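Local atomic coordinates of deoxyhypusine hydroxylase (PDB entry 4D50), a protein that hydroxylates the deoxyhypusine side chain of the translation factor eIF5A, using a diiron centre and dioxygen, to complete the formation of hypusine. Residues V12-V20 against L36-W47; V108-S116 against C127-E135. All coordinates share one frame; numbering follows the deposited sequence.

Contact 1. Residues V12-V20 against L36-W47. With GAI (guanidine), chain I; GAI (guanidine), chain G.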
loop_
_atom_site.group_PDB
_atom_site.type_symbol
_atom_site.label_atom_id
_atom_site.label_comp_id
_atom_site.label_asym_id
_atom_site.label_seq_id
_atom_site.Cartn_x
_atom_site.Cartn_y
_atom_site.Cartn_z
ATOM N N VAL A 12 6.603 -22.970 -2.603
ATOM C CA VAL A 12 7.278 -21.679 -2.756
ATOM C C VAL A 12 8.026 -21.461 -4.103
ATOM O O VAL A 12 7.967 -20.382 -4.709
ATOM C CB VAL A 12 8.219 -21.403 -1.556
ATOM C CG1 VAL A 12 9.114 -20.198 -1.812
ATOM C CG2 VAL A 12 7.424 -21.170 -0.277
ATOM N N ASP A 13 8.776 -22.453 -4.563
ATOM C CA ASP A 13 9.584 -22.293 -5.769
ATOM C C ASP A 13 8.718 -22.279 -6.996
ATOM O O ASP A 13 8.945 -21.529 -7.948
ATOM C CB ASP A 13 10.601 -23.430 -5.847
ATOM C CG ASP A 13 11.640 -23.321 -4.777
ATOM O OD1 ASP A 13 11.800 -22.205 -4.194
ATOM O OD2 ASP A 13 12.306 -24.357 -4.485
ATOM N N ALA A 14 7.661 -23.059 -6.932
ATOM C CA ALA A 14 6.653 -23.136 -7.990
ATOM C C ALA A 14 5.906 -21.836 -8.154
ATOM O O ALA A 14 5.760 -21.343 -9.283
ATOM C CB ALA A 14 5.665 -24.227 -7.666
ATOM N N ILE A 15 5.422 -21.305 -7.030
ATOM C CA ILE A 15 4.728 -20.018 -7.017
ATOM C C ILE A 15 5.676 -18.894 -7.453
ATOM O O ILE A 15 5.301 -17.986 -8.232
ATOM C CB ILE A 15 4.115 -19.749 -5.619
ATOM C CG1 ILE A 15 3.035 -20.803 -5.343
ATOM C CG2 ILE A 15 3.524 -18.325 -5.508
ATOM C CD1 ILE A 15 2.774 -21.048 -3.870
ATOM N N GLY A 16 6.850 -18.893 -6.883
ATOM C CA GLY A 16 7.918 -18.014 -7.294
ATOM C C GLY A 16 8.165 -17.966 -8.796
ATOM O O GLY A 16 8.336 -16.866 -9.377
ATOM N N GLN A 17 8.239 -19.132 -9.430
ATOM C CA GLN A 17 8.420 -19.132 -10.894
ATOM C C GLN A 17 7.289 -18.399 -11.569
ATOM O O GLN A 17 7.526 -17.748 -12.581
ATOM C CB GLN A 17 8.621 -20.558 -11.444
ATOM C CG GLN A 17 10.090 -20.944 -11.361
ATOM C CD GLN A 17 10.355 -22.430 -11.168
ATOM O OE1 GLN A 17 9.450 -23.235 -10.973
ATOM N NE2 GLN A 17 11.632 -22.793 -11.239
ATOM N N THR A 18 6.078 -18.515 -11.039
ATOM C CA THR A 18 4.876 -17.861 -11.636
ATOM C C THR A 18 5.022 -16.330 -11.514
ATOM O O THR A 18 4.958 -15.662 -12.480
ATOM C CB THR A 18 3.628 -18.294 -10.971
ATOM O OG1 THR A 18 3.459 -19.701 -11.162
ATOM C CG2 THR A 18 2.427 -17.583 -11.502
ATOM N N LEU A 19 5.323 -15.849 -10.316
ATOM C CA LEU A 19 5.659 -14.473 -10.104
ATOM C C LEU A 19 6.681 -13.815 -11.041
ATOM O O LEU A 19 6.472 -12.710 -11.482
ATOM C CB LEU A 19 6.109 -14.259 -8.642
ATOM C CG LEU A 19 6.397 -12.797 -8.299
ATOM C CD1 LEU A 19 5.227 -11.860 -8.511
ATOM C CD2 LEU A 19 6.892 -12.788 -6.824
ATOM N N VAL A 20 7.819 -14.481 -11.303
ATOM C CA VAL A 20 8.926 -13.838 -12.020
ATOM C C VAL A 20 8.782 -13.982 -13.551
ATOM O O VAL A 20 9.531 -13.343 -14.295
ATOM C CB VAL A 20 10.316 -14.306 -11.602
ATOM C CG1 VAL A 20 10.549 -14.079 -10.089
ATOM C CG2 VAL A 20 10.575 -15.768 -11.996
ATOM N N LEU A 36 3.042 -15.837 -1.632
ATOM C CA LEU A 36 4.374 -15.794 -1.059
ATOM C C LEU A 36 4.436 -14.919 0.142
ATOM O O LEU A 36 5.198 -15.211 1.052
ATOM C CB LEU A 36 5.413 -15.354 -2.054
ATOM C CG LEU A 36 5.668 -16.292 -3.230
ATOM C CD1 LEU A 36 6.603 -15.613 -4.237
ATOM C CD2 LEU A 36 6.318 -17.596 -2.747
ATOM N N ARG A 37 3.750 -13.779 0.089
ATOM C CA ARG A 37 3.712 -12.896 1.241
ATOM C C ARG A 37 3.224 -13.612 2.480
ATOM O O ARG A 37 3.768 -13.429 3.578
ATOM C CB ARG A 37 2.825 -11.687 0.898
ATOM C CG ARG A 37 2.696 -10.684 2.010
ATOM C CD ARG A 37 1.455 -10.934 2.790
ATOM N NE ARG A 37 1.197 -10.070 3.938
ATOM C CZ ARG A 37 1.703 -10.294 5.140
ATOM N NH1 ARG A 37 2.592 -11.258 5.316
ATOM N NH2 ARG A 37 1.387 -9.510 6.166
ATOM N N GLY A 38 2.183 -14.445 2.318
ATOM C CA GLY A 38 1.619 -15.247 3.404
ATOM C C GLY A 38 2.542 -16.355 3.913
ATOM O O GLY A 38 2.684 -16.585 5.119
ATOM N N LEU A 39 3.202 -17.019 2.995
ATOM C CA LEU A 39 4.083 -18.139 3.347
ATOM C C LEU A 39 5.314 -17.681 4.031
ATOM O O LEU A 39 5.751 -18.262 5.023
ATOM C CB LEU A 39 4.391 -18.947 2.104
ATOM C CG LEU A 39 3.207 -19.655 1.509
ATOM C CD1 LEU A 39 3.564 -20.297 0.210
ATOM C CD2 LEU A 39 2.616 -20.712 2.476
ATOM N N GLY A 40 5.925 -16.626 3.493
ATOM C CA GLY A 40 7.095 -16.110 4.160
ATOM C C GLY A 40 8.305 -17.013 4.035
ATOM O O GLY A 40 8.274 -18.045 3.372
ATOM N N GLY A 41 9.359 -16.574 4.693
ATOM C CA GLY A 41 10.632 -17.254 4.602
ATOM C C GLY A 41 11.615 -16.783 3.526
ATOM O O GLY A 41 11.306 -15.951 2.674
ATOM N N PRO A 42 12.843 -17.315 3.571
ATOM C CA PRO A 42 13.943 -16.848 2.718
ATOM C C PRO A 42 13.717 -17.146 1.257
ATOM O O PRO A 42 13.997 -16.278 0.463
ATOM C CB PRO A 42 15.177 -17.569 3.249
ATOM C CG PRO A 42 14.687 -18.573 4.246
ATOM C CD PRO A 42 13.235 -18.309 4.592
ATOM N N GLY A 43 13.171 -18.321 0.895
ATOM C CA GLY A 43 12.854 -18.611 -0.482
ATOM C C GLY A 43 11.869 -17.547 -1.013
ATOM O O GLY A 43 12.046 -16.956 -2.105
ATOM N N ALA A 44 10.844 -17.293 -0.218
ATOM C CA ALA A 44 9.766 -16.330 -0.631
ATOM C C ALA A 44 10.328 -14.939 -0.827
ATOM O O ALA A 44 10.094 -14.275 -1.825
ATOM C CB ALA A 44 8.677 -16.320 0.375
ATOM N N ILE A 45 11.133 -14.487 0.115
ATOM C CA ILE A 45 11.772 -13.182 -0.030
ATOM C C ILE A 45 12.648 -13.086 -1.296
ATOM O O ILE A 45 12.638 -12.069 -2.033
ATOM C CB ILE A 45 12.539 -12.849 1.274
ATOM C CG1 ILE A 45 11.487 -12.616 2.373
ATOM C CG2 ILE A 45 13.397 -11.630 1.127
ATOM C CD1 ILE A 45 11.991 -12.399 3.778
ATOM N N ALA A 46 13.395 -14.147 -1.613
ATOM C CA ALA A 46 14.237 -14.148 -2.799
ATOM C C ALA A 46 13.494 -14.077 -4.116
ATOM O O ALA A 46 13.913 -13.353 -5.001
ATOM C CB ALA A 46 15.162 -15.365 -2.793
ATOM N N TRP A 47 12.416 -14.805 -4.237
ATOM C CA TRP A 47 11.616 -14.809 -5.427
ATOM C C TRP A 47 10.920 -13.424 -5.606
ATOM O O TRP A 47 10.815 -12.928 -6.695
ATOM C CB TRP A 47 10.559 -15.899 -5.365
ATOM C CG TRP A 47 11.030 -17.313 -5.581
ATOM C CD1 TRP A 47 11.016 -18.333 -4.662
ATOM C CD2 TRP A 47 11.502 -17.886 -6.807
ATOM N NE1 TRP A 47 11.463 -19.501 -5.235
ATOM C CE2 TRP A 47 11.809 -19.254 -6.540
ATOM C CE3 TRP A 47 11.743 -17.373 -8.080
ATOM C CZ2 TRP A 47 12.304 -20.112 -7.519
ATOM C CZ3 TRP A 47 12.239 -18.233 -9.072
ATOM C CH2 TRP A 47 12.537 -19.583 -8.775
HETATM C C GAI I . 13.810 -15.213 6.620
HETATM N N1 GAI I . 14.717 -14.737 7.326
HETATM N N2 GAI I . 13.750 -14.867 5.337
HETATM N N3 GAI I . 12.894 -16.013 7.173
HETATM C C GAI G . 11.215 -20.687 6.323
HETATM N N1 GAI G . 11.895 -21.394 5.545
HETATM N N2 GAI G . 9.897 -20.604 6.136
HETATM N N3 GAI G . 11.779 -20.056 7.360
#

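Contact 2. Residues V108-S116 against C127-E135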
loop_
_atom_site.group_PDB
_atom_site.type_symbol
_atom_site.label_atom_id
_atom_site.label_comp_id
_atom_site.label_asym_id
_atom_site.label_seq_id
_atom_site.Cartn_x
_atom_site.Cartn_y
_atom_site.Cartn_z
ATOM N N VAL A 108 17.690 0.580 10.061
ATOM C CA VAL A 108 17.398 1.427 8.880
ATOM C C VAL A 108 17.129 2.873 9.188
ATOM O O VAL A 108 16.934 3.649 8.282
ATOM C CB VAL A 108 16.228 0.843 8.038
ATOM C CG1 VAL A 108 16.487 -0.602 7.702
ATOM C CG2 VAL A 108 14.864 0.988 8.736
ATOM N N LEU A 109 17.204 3.285 10.455
ATOM C CA LEU A 109 16.861 4.727 10.776
ATOM C C LEU A 109 17.699 5.728 10.058
ATOM O O LEU A 109 17.209 6.739 9.592
ATOM C CB LEU A 109 17.061 5.026 12.247
ATOM C CG LEU A 109 16.048 5.615 13.161
ATOM C CD1 LEU A 109 16.813 6.122 14.376
ATOM C CD2 LEU A 109 15.195 6.683 12.515
ATOM N N GLU A 110 18.986 5.434 9.885
ATOM C CA GLU A 110 19.886 6.443 9.355
ATOM C C GLU A 110 19.601 6.683 7.868
ATOM O O GLU A 110 19.550 7.849 7.418
ATOM C CB GLU A 110 21.381 6.116 9.668
ATOM C CG GLU A 110 21.839 6.577 11.080
ATOM C CD GLU A 110 21.313 7.996 11.508
ATOM O OE1 GLU A 110 21.691 9.033 10.905
ATOM O OE2 GLU A 110 20.488 8.069 12.465
ATOM N N ILE A 111 19.396 5.619 7.130
ATOM C CA ILE A 111 18.996 5.734 5.715
ATOM C C ILE A 111 17.646 6.435 5.563
ATOM O O ILE A 111 17.462 7.229 4.651
ATOM C CB ILE A 111 19.044 4.393 4.964
ATOM C CG1 ILE A 111 18.793 4.644 3.481
ATOM C CG2 ILE A 111 18.009 3.383 5.416
ATOM C CD1 ILE A 111 19.635 3.754 2.581
ATOM N N LEU A 112 16.664 6.078 6.411
ATOM C CA LEU A 112 15.381 6.795 6.344
ATOM C C LEU A 112 15.499 8.274 6.647
ATOM O O LEU A 112 14.875 9.086 6.035
ATOM C CB LEU A 112 14.318 6.131 7.207
ATOM C CG LEU A 112 13.983 4.717 6.777
ATOM C CD1 LEU A 112 13.100 4.072 7.785
ATOM C CD2 LEU A 112 13.348 4.592 5.417
ATOM N N LYS A 113 16.313 8.648 7.631
ATOM C CA LYS A 113 16.573 10.075 7.842
ATOM C C LYS A 113 17.237 10.755 6.612
ATOM O O LYS A 113 16.903 11.901 6.280
ATOM C CB LYS A 113 17.488 10.267 9.075
ATOM C CG LYS A 113 16.721 10.018 10.358
ATOM C CD LYS A 113 17.705 9.946 11.544
ATOM C CE LYS A 113 16.970 10.365 12.804
ATOM N NZ LYS A 113 17.572 9.930 14.097
ATOM N N GLN A 114 18.187 10.064 5.989
ATOM C CA GLN A 114 18.891 10.564 4.797
ATOM C C GLN A 114 17.847 10.872 3.680
ATOM O O GLN A 114 17.822 11.932 3.114
ATOM C CB GLN A 114 19.888 9.495 4.321
ATOM C CG GLN A 114 20.672 9.757 3.036
ATOM C CD GLN A 114 21.610 8.607 2.645
ATOM O OE1 GLN A 114 21.484 7.469 3.120
ATOM N NE2 GLN A 114 22.573 8.911 1.763
ATOM N N TYR A 115 16.967 9.912 3.448
ATOM C CA TYR A 115 16.048 9.975 2.323
ATOM C C TYR A 115 14.839 10.803 2.649
ATOM O O TYR A 115 14.013 11.025 1.778
ATOM C CB TYR A 115 15.727 8.602 1.730
ATOM C CG TYR A 115 16.807 8.115 0.825
ATOM C CD1 TYR A 115 17.930 7.482 1.349
ATOM C CD2 TYR A 115 16.717 8.231 -0.528
ATOM C CE1 TYR A 115 18.964 7.077 0.529
ATOM C CE2 TYR A 115 17.728 7.810 -1.359
ATOM C CZ TYR A 115 18.844 7.249 -0.823
ATOM O OH TYR A 115 19.885 6.869 -1.670
ATOM N N SER A 116 14.787 11.334 3.872
ATOM C CA SER A 116 13.804 12.304 4.219
ATOM C C SER A 116 14.017 13.589 3.456
ATOM O O SER A 116 13.092 14.418 3.441
ATOM C CB SER A 116 13.822 12.599 5.744
ATOM O OG SER A 116 13.357 11.443 6.470
ATOM N N CYS A 127 9.617 8.822 3.884
ATOM C CA CYS A 127 10.719 8.481 4.776
ATOM C C CYS A 127 10.572 9.330 6.055
ATOM O O CYS A 127 10.923 8.879 7.181
ATOM C CB CYS A 127 12.138 8.658 4.102
ATOM S SG CYS A 127 12.374 7.501 2.772
ATOM N N GLN A 128 9.982 10.522 5.943
ATOM C CA GLN A 128 9.687 11.299 7.150
ATOM C C GLN A 128 8.733 10.566 8.039
ATOM O O GLN A 128 8.906 10.519 9.263
ATOM C CB GLN A 128 9.175 12.672 6.773
ATOM C CG GLN A 128 10.268 13.539 6.121
ATOM C CD GLN A 128 9.667 14.703 5.384
ATOM O OE1 GLN A 128 8.590 15.182 5.751
ATOM N NE2 GLN A 128 10.279 15.103 4.324
ATOM N N LEU A 129 7.720 9.987 7.441
ATOM C CA LEU A 129 6.716 9.216 8.170
ATOM C C LEU A 129 7.320 8.006 8.812
ATOM O O LEU A 129 6.996 7.699 9.972
ATOM C CB LEU A 129 5.551 8.813 7.233
ATOM C CG LEU A 129 4.651 9.939 6.829
ATOM C CD1 LEU A 129 3.701 9.493 5.710
ATOM C CD2 LEU A 129 3.828 10.479 7.967
ATOM N N ALA A 130 8.254 7.355 8.113
ATOM C CA ALA A 130 8.772 6.088 8.589
ATOM C C ALA A 130 9.716 6.377 9.795
ATOM O O ALA A 130 9.751 5.590 10.695
ATOM C CB ALA A 130 9.367 5.305 7.479
ATOM N N VAL A 131 10.474 7.477 9.748
ATOM C CA VAL A 131 11.315 7.899 10.877
ATOM C C VAL A 131 10.437 8.195 12.098
ATOM O O VAL A 131 10.708 7.722 13.157
ATOM C CB VAL A 131 12.170 9.117 10.522
ATOM C CG1 VAL A 131 12.797 9.678 11.791
ATOM C CG2 VAL A 131 13.232 8.727 9.489
ATOM N N ARG A 132 9.301 8.850 11.885
ATOM C CA ARG A 132 8.413 9.073 13.029
ATOM C C ARG A 132 7.821 7.746 13.579
ATOM O O ARG A 132 7.602 7.594 14.783
ATOM C CB ARG A 132 7.259 10.008 12.579
ATOM C CG ARG A 132 7.594 11.486 12.346
ATOM C CD ARG A 132 8.026 12.244 13.580
ATOM N NE ARG A 132 7.097 12.135 14.699
ATOM C CZ ARG A 132 6.025 12.915 14.906
ATOM N NH1 ARG A 132 5.682 13.874 14.070
ATOM N NH2 ARG A 132 5.292 12.733 16.032
ATOM N N ARG A 133 7.461 6.816 12.687
ATOM C CA ARG A 133 6.961 5.495 13.118
ATOM C C ARG A 133 8.046 4.765 13.914
ATOM O O ARG A 133 7.798 4.243 15.028
ATOM C CB ARG A 133 6.466 4.636 11.944
ATOM C CG ARG A 133 6.016 3.258 12.364
ATOM C CD ARG A 133 5.550 2.424 11.154
ATOM N NE ARG A 133 5.978 1.015 11.301
ATOM C CZ ARG A 133 5.407 0.086 12.068
ATOM N NH1 ARG A 133 4.397 0.392 12.886
ATOM N NH2 ARG A 133 5.926 -1.141 12.097
ATOM N N LEU A 134 9.274 4.785 13.412
ATOM C CA LEU A 134 10.333 4.098 14.175
ATOM C C LEU A 134 10.529 4.744 15.573
ATOM O O LEU A 134 10.722 4.014 16.540
ATOM C CB LEU A 134 11.626 3.999 13.422
ATOM C CG LEU A 134 11.587 3.115 12.189
ATOM C CD1 LEU A 134 12.938 3.121 11.481
ATOM C CD2 LEU A 134 11.119 1.694 12.445
ATOM N N GLU A 135 10.461 6.067 15.650
ATOM C CA GLU A 135 10.565 6.766 16.894
ATOM C C GLU A 135 9.409 6.406 17.821
ATOM O O GLU A 135 9.587 6.285 19.035
ATOM C CB GLU A 135 10.687 8.263 16.652
ATOM C CG GLU A 135 12.006 8.562 15.879
ATOM C CD GLU A 135 12.202 10.010 15.476
ATOM O OE1 GLU A 135 11.177 10.790 15.363
ATOM O OE2 GLU A 135 13.408 10.340 15.254
#

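Contact 1. Residues V12-V20 against L36-W47
Trp47 lays its indole against the backbone of helix 12-20 at Gly16. The CA of Gly16 sits over one face, 3.8 Å from the centroid of the five-membered ring, a CH-pi contact. A side chain at Gly16 would clash with the ring, so the close approach depends on the glycine. Gln17 N and Asp13 O lie over the same face, toward its rim. Trp47 NE1 donates to Asp13 OD1 at 2.9 Å, nearly straight at 169°. The acceptor lies in the ring plane. The donor meets the anti side of the carboxylate, somewhat out of its plane. This probably helps to fix the rotation of the indole. With an alanine at Trp47, Asp13 OD1 would probably lose this donor and a gap would open over Gly16.

Val12 is a knob among Leu36, Leu39, Gly43 and Ala44. Its CG1 is anti to the backbone N (chi1 170°), which carries it to Ala44 N at 3.7 Å. Leu36 is the reciprocal knob, between Val12, Ile15, Gly16 and Leu19.

In this all-helical, HEAT-like protein, the turn Gly40-Gly41 joins helices 26-39 and 42-50, and Gly41 and Pro42 line guanidine sites. The 12-20 part of helix 3-20 runs almost parallel to the 42-47 part of helix 42-50, at 9°. Helix 3-20 thus packs on both helices, where Leu19 also touches Ala32 and Leu33, and Val20 touches Gln50.

Contact 2. Residues V108-S116 against C127-E135
The side-chain amide of Gln128 meets the backbone carbonyl of Ser116. The contact is helix-on-helix packing in a HEAT-repeat protein, and segment 108-116 belongs to the second HEAT-like repeat. Gln128 NE2 donates to Ser116 O at 3.0 Å with an N-H...O angle of 163°. The donor lies in the carbonyl plane, and the acceptor lies close to the amide plane, so the two flat groups bond within their planes. The Tyr115 ring has Ile111 O at its edge, in plane. The ring itself leads away from helix 127-135; of its side chain, the CB of Tyr115 meets Cys127 SG at 3.7 Å.

Helices 109-115 and 127-135 run roughly antiparallel, with axes 8.2 Å apart and a crossing angle of -145°.

Leu112 is the central knob, set among Cys127, Ala130, Val131 and Leu134. Its two methyls part: CD1 goes to Ala130 CB and Leu134 CD1, while CD2 faces Cys127 SG. Val131 CG2 lies against Leu112 CB at 3.6 Å and also reaches Lys113 CG. The other branch of Val131, CG1, is anti to the backbone N and meets Leu109 CD2 at 3.9 Å.

Behind this layer Leu112 and Val108 touch Leu100 of helix 90-103. Tyr115 OH hydrogen-bonds to Gln84 NE2 of helix 76-84. Cys127 lies about 8 Å, side chain to side chain, from the iron ligand His94. Ser116 OG donates to Leu112 O at 2.8 Å, tilted 26° from the carbonyl plane.

Overall arrangement
Both contacts are partly buried joins between helices, and they share no element. Contact 1 lies near the start of the chain and contact 2 farther along, with centres about 28 Å apart and nearest atoms about 11 Å apart. Contact 1 brings one helix against two others, nearly parallel to one of them. Contact 2 pairs two helices that run roughly antiparallel. An indole on a glycine, tied to a carboxylate, marks the first; aliphatic side chains and a cysteine, edged by an amide-to-carbonyl bond, mark the second. Contact 1 includes residues that line guanidine pockets, whereas contact 2 stands nearer the iron ligands of the active site.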